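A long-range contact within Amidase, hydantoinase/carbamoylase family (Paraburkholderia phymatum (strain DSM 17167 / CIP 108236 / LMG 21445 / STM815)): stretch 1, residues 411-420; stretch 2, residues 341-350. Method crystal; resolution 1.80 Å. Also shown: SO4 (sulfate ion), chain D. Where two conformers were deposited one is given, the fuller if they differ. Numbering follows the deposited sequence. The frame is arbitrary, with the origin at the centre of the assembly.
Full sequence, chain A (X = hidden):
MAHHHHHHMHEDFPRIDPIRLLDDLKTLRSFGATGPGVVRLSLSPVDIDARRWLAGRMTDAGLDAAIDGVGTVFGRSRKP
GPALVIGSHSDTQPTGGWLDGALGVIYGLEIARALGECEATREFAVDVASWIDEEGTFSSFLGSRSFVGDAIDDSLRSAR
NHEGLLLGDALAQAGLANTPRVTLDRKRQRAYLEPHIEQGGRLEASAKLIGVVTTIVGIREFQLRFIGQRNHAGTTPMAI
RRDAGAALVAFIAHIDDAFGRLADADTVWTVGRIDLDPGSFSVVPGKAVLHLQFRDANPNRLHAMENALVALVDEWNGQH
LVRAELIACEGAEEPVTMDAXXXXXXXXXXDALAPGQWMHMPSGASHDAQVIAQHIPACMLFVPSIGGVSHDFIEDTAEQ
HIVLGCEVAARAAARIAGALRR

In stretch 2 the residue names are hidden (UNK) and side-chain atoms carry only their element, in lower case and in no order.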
# COMPACT_ATOMS: atom_id res chain seq x y z
N ARG A 411 36.09 -9.78 -31.60
CA ARG A 411 37.53 -9.81 -31.37
C ARG A 411 37.86 -10.67 -30.15
O ARG A 411 38.75 -11.53 -30.22
CB ARG A 411 38.07 -8.39 -31.19
CG ARG A 411 39.58 -8.33 -30.96
CD ARG A 411 40.08 -6.90 -30.75
NE ARG A 411 41.49 -6.84 -30.35
CZ ARG A 411 42.48 -6.55 -31.18
NH1 ARG A 411 42.21 -6.27 -32.45
NH2 ARG A 411 43.73 -6.51 -30.75
N ALA A 412 37.15 -10.47 -29.05
CA ALA A 412 37.37 -11.31 -27.87
C ALA A 412 37.09 -12.78 -28.18
O ALA A 412 37.82 -13.67 -27.71
CB ALA A 412 36.47 -10.84 -26.73
N ALA A 413 36.02 -13.06 -28.92
CA ALA A 413 35.70 -14.45 -29.25
C ALA A 413 36.82 -15.09 -30.04
O ALA A 413 37.15 -16.26 -29.81
CB ALA A 413 34.40 -14.53 -30.05
N ALA A 414 37.41 -14.35 -30.98
CA ALA A 414 38.54 -14.88 -31.73
C ALA A 414 39.69 -15.26 -30.81
O ALA A 414 40.33 -16.30 -30.99
CB ALA A 414 39.02 -13.85 -32.77
N ARG A 415 39.98 -14.40 -29.82
CA ARG A 415 41.09 -14.65 -28.91
C ARG A 415 40.76 -15.78 -27.95
O ARG A 415 41.63 -16.60 -27.63
CB ARG A 415 41.43 -13.38 -28.12
CG ARG A 415 41.93 -12.22 -28.97
CD ARG A 415 43.27 -12.55 -29.61
NE ARG A 415 44.25 -13.02 -28.63
CZ ARG A 415 44.88 -12.25 -27.75
NH1 ARG A 415 44.61 -10.95 -27.68
NH2 ARG A 415 45.76 -12.78 -26.91
N ILE A 416 39.53 -15.80 -27.44
CA ILE A 416 39.10 -16.86 -26.53
C ILE A 416 39.16 -18.20 -27.22
O ILE A 416 39.73 -19.17 -26.69
CB ILE A 416 37.67 -16.57 -26.02
CG1 ILE A 416 37.66 -15.39 -25.05
CG2 ILE A 416 37.08 -17.85 -25.36
CD1 ILE A 416 36.25 -14.78 -24.85
N ALA A 417 38.58 -18.29 -28.42
CA ALA A 417 38.58 -19.56 -29.13
C ALA A 417 39.99 -19.97 -29.54
O ALA A 417 40.36 -21.15 -29.44
CB ALA A 417 37.66 -19.44 -30.36
N GLY A 418 40.81 -19.00 -29.96
CA GLY A 418 42.17 -19.33 -30.34
C GLY A 418 42.98 -19.84 -29.17
O GLY A 418 43.87 -20.68 -29.34
N ALA A 419 42.66 -19.38 -27.96
CA ALA A 419 43.38 -19.81 -26.76
C ALA A 419 43.02 -21.22 -26.33
O ALA A 419 43.78 -21.84 -25.58
CB ALA A 419 43.09 -18.84 -25.62
N LEU A 420 41.88 -21.75 -26.78
CA LEU A 420 41.45 -23.09 -26.38
C LEU A 420 42.28 -24.19 -27.01
O LEU A 420 42.17 -25.35 -26.59
CB LEU A 420 39.98 -23.29 -26.74
CG LEU A 420 38.98 -22.36 -26.07
CD1 LEU A 420 37.58 -22.63 -26.63
CD2 LEU A 420 39.01 -22.53 -24.54
N UNK A 341 39.89 -15.34 -16.63
CA UNK A 341 40.63 -15.27 -17.89
C UNK A 341 39.73 -14.81 -19.05
O UNK A 341 40.17 -14.03 -19.90
c UNK A 341 41.30 -16.64 -18.20
N UNK A 342 38.47 -15.26 -19.09
CA UNK A 342 37.55 -14.76 -20.12
C UNK A 342 37.33 -13.26 -19.99
O UNK A 342 37.33 -12.53 -20.99
c UNK A 342 36.89 -17.33 -21.74
c UNK A 342 36.23 -17.02 -20.38
c UNK A 342 36.21 -15.50 -20.05
c UNK A 342 34.82 -17.55 -20.37
N UNK A 343 37.12 -12.78 -18.75
CA UNK A 343 37.00 -11.34 -18.54
C UNK A 343 38.19 -10.61 -19.11
O UNK A 343 38.06 -9.53 -19.70
c UNK A 343 36.92 -11.01 -17.06
c UNK A 343 35.71 -10.70 -14.97
o UNK A 343 36.02 -9.53 -14.73
n UNK A 343 35.53 -11.62 -14.03
c UNK A 343 35.60 -11.19 -16.41
N UNK A 344 39.38 -11.18 -18.93
CA UNK A 344 40.56 -10.47 -19.39
C UNK A 344 40.64 -10.45 -20.92
O UNK A 344 41.06 -9.44 -21.50
c UNK A 344 43.22 -9.03 -18.22
c UNK A 344 43.09 -10.32 -19.04
c UNK A 344 41.81 -11.06 -18.74
o UNK A 344 42.24 -8.52 -17.66
n UNK A 344 44.43 -8.51 -18.16
N UNK A 345 40.21 -11.53 -21.59
CA UNK A 345 40.07 -11.44 -23.05
C UNK A 345 39.08 -10.36 -23.46
O UNK A 345 39.32 -9.62 -24.42
c UNK A 345 40.83 -14.97 -22.93
n UNK A 345 41.81 -13.76 -24.47
c UNK A 345 40.70 -13.82 -23.64
c UNK A 345 39.62 -12.78 -23.64
c UNK A 345 42.57 -14.82 -24.26
n UNK A 345 42.00 -15.57 -23.32
N UNK A 346 37.95 -10.25 -22.75
CA UNK A 346 37.00 -9.18 -23.08
C UNK A 346 37.63 -7.82 -22.85
O UNK A 346 37.47 -6.91 -23.67
c UNK A 346 34.24 -10.47 -23.91
c UNK A 346 34.82 -10.53 -22.51
c UNK A 346 33.67 -10.55 -21.52
c UNK A 346 35.72 -9.31 -22.25
N UNK A 347 38.35 -7.65 -21.73
CA UNK A 347 38.96 -6.35 -21.43
C UNK A 347 40.01 -5.98 -22.46
O UNK A 347 40.13 -4.81 -22.85
c UNK A 347 39.56 -6.36 -20.02
N UNK A 348 40.82 -6.96 -22.90
CA UNK A 348 41.83 -6.68 -23.93
C UNK A 348 41.17 -6.24 -25.23
O UNK A 348 41.62 -5.28 -25.88
c UNK A 348 43.66 -8.12 -22.93
c UNK A 348 44.20 -9.55 -22.78
o UNK A 348 43.74 -10.48 -23.43
n UNK A 348 45.13 -9.72 -21.86
c UNK A 348 42.73 -7.91 -24.15
N UNK A 349 40.07 -6.89 -25.62
CA UNK A 349 39.37 -6.49 -26.84
C UNK A 349 38.73 -5.12 -26.68
O UNK A 349 38.72 -4.31 -27.62
c UNK A 349 38.31 -7.52 -27.21
N UNK A 350 38.18 -4.85 -25.49
CA UNK A 350 37.54 -3.56 -25.25
C UNK A 350 38.57 -2.44 -25.28
O UNK A 350 38.31 -1.36 -25.81
c UNK A 350 36.80 -3.57 -23.90
S SO4 D . 45.58 -6.96 -27.67
O1 SO4 D . 45.94 -6.14 -26.52
O2 SO4 D . 44.85 -6.15 -28.64
O3 SO4 D . 46.81 -7.47 -28.28
O4 SO4 D . 44.75 -8.08 -27.23

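Stretch 2 is a continuous helix, and its positions can be identified in turn from their side-chain atoms. Position 341 has a single side-chain carbon, which touches nothing on stretch 1; a lone CB makes it alanine, A341. Position 342 carries four carbons, forked at the second, and one of the terminal carbons reaches I416. This is leucine: L342 CD2 lies 3.7 Å from I416 CG2, although its CA-to-CB bond points sideways.

Position 343 has three carbons, the third bearing one oxygen and one nitrogen, the pattern of a glutamine amide. Q343 points away from stretch 1, and its NE2 is hydrogen-bonded elsewhere in the structure. Position 344 repeats this composition and likewise touches nothing on stretch 1; it is Q344.

At position 345 one carbon leads into a five-membered ring of three carbons and two nitrogens, which lies against R415, I416 and A419. Only histidine fits. H345 points toward stretch 1, with its CB 3.6 Å from I416 CG1 and its ND1 3.7 Å from R415 CB. One ring face is covered by R415 C and I416 N, while NE2 comes within 4.1 Å of A419 CB.

Position 346 again shows four carbons forked at the second, and one terminal carbon reaches A412; this is leucine. The CA-to-CB bond of L346 points away, but its end comes nearer, with CD2 3.6 Å from A412 CB. Position 347 has one carbon, directed away from stretch 1, and is A347.

Position 348 has three carbons, the third with one oxygen and one nitrogen, and approaches the R415 guanidinium. It is glutamine; Q348 OE1 is 4.4 Å from R415 NH1, too distant for a hydrogen bond. Position 349 has a single carbon pointing toward stretch 1, where it meets A412 and R411. This alanine, A349, places its CB 3.8 Å from A412 CB, and its CA lies 4.0 Å from R411 CD. Position 350, with one carbon directed away, is A350.

The two helices run at 139° to one another, their axes approaching to 8.5 Å. Small side chains at A412 and A349 accompany the close backbone approach, with A412 CA and L346 CA 5.3 Å apart. No hydrogen bond crosses the contact, which rests on packing: A412 against L346 and A349, I416 against L342, and the H345 ring against the opposing helix. At the border, a sulfate, probably from the crystallisation liquor, accepts a very short hydrogen bond from R411 NH2 to SO4 O2 (2.4 Å), while R415 NH1 lies 2.9 Å from SO4 O4.

Stretch 2 (341-350) ALQQHLAQAA
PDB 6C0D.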